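Local atomic coordinates of dTDP-4-amino-4,6-dideoxyglucose formyltransferase (Shewanella sp. FDAARGOS_354, PDB entry 6V2T), a protein that probably transfers a formyl group from a folate cofactor to the 4-amino group of dTDP-4-amino-4,6-dideoxyglucose, a nucleotide-linked sugar of the kind used in O-antigen synthesis. Residues B[26-31]-B[53-58]. Residues are numbered along the deposited sequence; the frame is centred on the assembly and turned at random. Where two conformers were deposited one is given.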
# COMPACT_ATOMS: atom_id res chain seq x y z
N VAL B 26 23.87 29.88 19.02
CA VAL B 26 22.84 28.80 19.16
C VAL B 26 23.31 27.60 18.35
O VAL B 26 23.60 27.80 17.13
CB VAL B 26 21.45 29.28 18.72
CG1 VAL B 26 20.46 28.13 18.68
CG2 VAL B 26 20.95 30.43 19.57
N LEU B 27 23.41 26.43 18.99
CA LEU B 27 23.77 25.16 18.31
C LEU B 27 22.49 24.37 18.00
O LEU B 27 21.72 24.00 18.92
CB LEU B 27 24.76 24.34 19.14
CG LEU B 27 25.03 22.94 18.58
CD1 LEU B 27 25.80 23.03 17.27
CD2 LEU B 27 25.78 22.09 19.60
N ILE B 28 22.28 24.06 16.72
CA ILE B 28 21.15 23.21 16.28
C ILE B 28 21.72 21.84 15.93
O ILE B 28 22.60 21.75 15.05
CB ILE B 28 20.34 23.94 15.19
CG1 ILE B 28 19.75 25.23 15.77
CG2 ILE B 28 19.25 23.04 14.62
CD1 ILE B 28 19.28 26.19 14.74
N VAL B 29 21.33 20.83 16.72
CA VAL B 29 21.71 19.42 16.49
C VAL B 29 20.49 18.70 15.94
O VAL B 29 19.43 18.70 16.59
CB VAL B 29 22.22 18.70 17.75
CG1 VAL B 29 22.78 17.33 17.40
CG2 VAL B 29 23.25 19.51 18.49
N SER B 30 20.64 18.09 14.78
CA SER B 30 19.50 17.58 14.01
C SER B 30 19.92 16.45 13.07
O SER B 30 20.98 16.57 12.41
CB SER B 30 18.87 18.67 13.23
OG SER B 30 17.75 18.17 12.54
N ASP B 31 19.06 15.44 12.96
CA ASP B 31 19.26 14.28 12.04
C ASP B 31 18.09 14.21 11.05
O ASP B 31 17.89 13.12 10.50
CB ASP B 31 19.45 13.01 12.87
CG ASP B 31 20.79 13.04 13.58
OD1 ASP B 31 21.84 13.14 12.88
OD2 ASP B 31 20.78 13.02 14.81
N VAL B 53 22.40 36.98 16.95
CA VAL B 53 22.38 35.50 17.19
C VAL B 53 23.01 34.81 15.98
O VAL B 53 22.51 35.05 14.87
CB VAL B 53 20.95 34.98 17.42
CG1 VAL B 53 20.96 33.52 17.81
CG2 VAL B 53 20.19 35.82 18.43
N THR B 54 24.04 33.98 16.16
CA THR B 54 24.49 33.06 15.07
C THR B 54 24.16 31.60 15.39
O THR B 54 24.48 31.11 16.53
CB THR B 54 25.95 33.28 14.66
OG1 THR B 54 26.82 32.80 15.68
CG2 THR B 54 26.24 34.74 14.41
N PHE B 55 23.56 30.94 14.40
CA PHE B 55 23.15 29.51 14.40
C PHE B 55 24.19 28.65 13.70
O PHE B 55 24.53 28.93 12.53
CB PHE B 55 21.81 29.40 13.69
CG PHE B 55 20.70 30.12 14.39
CD1 PHE B 55 19.98 29.49 15.38
CD2 PHE B 55 20.38 31.42 14.06
CE1 PHE B 55 18.95 30.14 16.01
CE2 PHE B 55 19.35 32.09 14.72
CZ PHE B 55 18.64 31.44 15.68
N ASP B 56 24.72 27.66 14.42
CA ASP B 56 25.57 26.56 13.89
C ASP B 56 24.72 25.29 13.82
O ASP B 56 23.84 25.13 14.67
CB ASP B 56 26.78 26.32 14.77
CG ASP B 56 27.76 27.47 14.73
OD1 ASP B 56 27.59 28.32 13.86
OD2 ASP B 56 28.66 27.50 15.56
N TYR B 57 24.94 24.45 12.81
CA TYR B 57 24.14 23.23 12.58
C TYR B 57 25.08 22.03 12.59
O TYR B 57 26.15 22.09 11.98
CB TYR B 57 23.36 23.35 11.27
CG TYR B 57 22.43 24.53 11.20
CD1 TYR B 57 22.91 25.80 10.94
CD2 TYR B 57 21.08 24.38 11.46
CE1 TYR B 57 22.05 26.89 10.88
CE2 TYR B 57 20.21 25.46 11.39
CZ TYR B 57 20.70 26.72 11.11
OH TYR B 57 19.83 27.77 11.05
N ARG B 58 24.68 20.95 13.27
CA ARG B 58 25.45 19.69 13.34
C ARG B 58 24.47 18.51 13.32
O ARG B 58 23.29 18.69 13.77
CB ARG B 58 26.34 19.67 14.58
CG ARG B 58 27.29 20.86 14.71
CD ARG B 58 28.47 20.81 13.75
NE ARG B 58 29.44 21.86 14.03
CZ ARG B 58 29.42 23.06 13.49
NH1 ARG B 58 30.34 23.95 13.81
NH2 ARG B 58 28.48 23.36 12.61
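Ile28 reaches two aromatic rings of the adjacent strand, Phe55 and Tyr57, through its terminal CD1. Its CB lies 3.8 Å from Tyr57 CD2, and CG2 lies near Tyr57 CD2 and CE2. The other branch does the bridging: with CG1 anti to the carbonyl carbon (chi1 -62°) and the chain extended beyond it, CD1 reaches back along the strand to 3.4 Å from Phe55 CD1 and 3.6 Å from Tyr57 CE2. Both rings meet this methyl obliquely. Val26 extends the same face, its CG1 3.6 Å from Phe55 CD1 and its CG2 against Val53. On the face of Leu27 and Asp56, Leu27 CD1 meets the aliphatic CG of Arg58 at 3.7 Å in one of two modelled conformers. Five backbone hydrogen bonds join the strands, from Val26 N to Thr54 O through to Ser30 N to Arg58 O; Ile28 N to Asp56 O is nearly straight at 172°. Helix 33-45 packs on the Ile28 face, and the axes of segments 26-30 and 53-58 are parallel to within 25°. The side chain of Ser30, its OG hydrogen-bonded to Ala98 O, lies about 7 Å (nearest atoms) from the bound dTDP-4-amino-4,6-dideoxyglucose. Two adjacent parallel strands connected through helix 33-45 form the beta-alpha-beta crossover of a Rossmann-like formyltransferase domain.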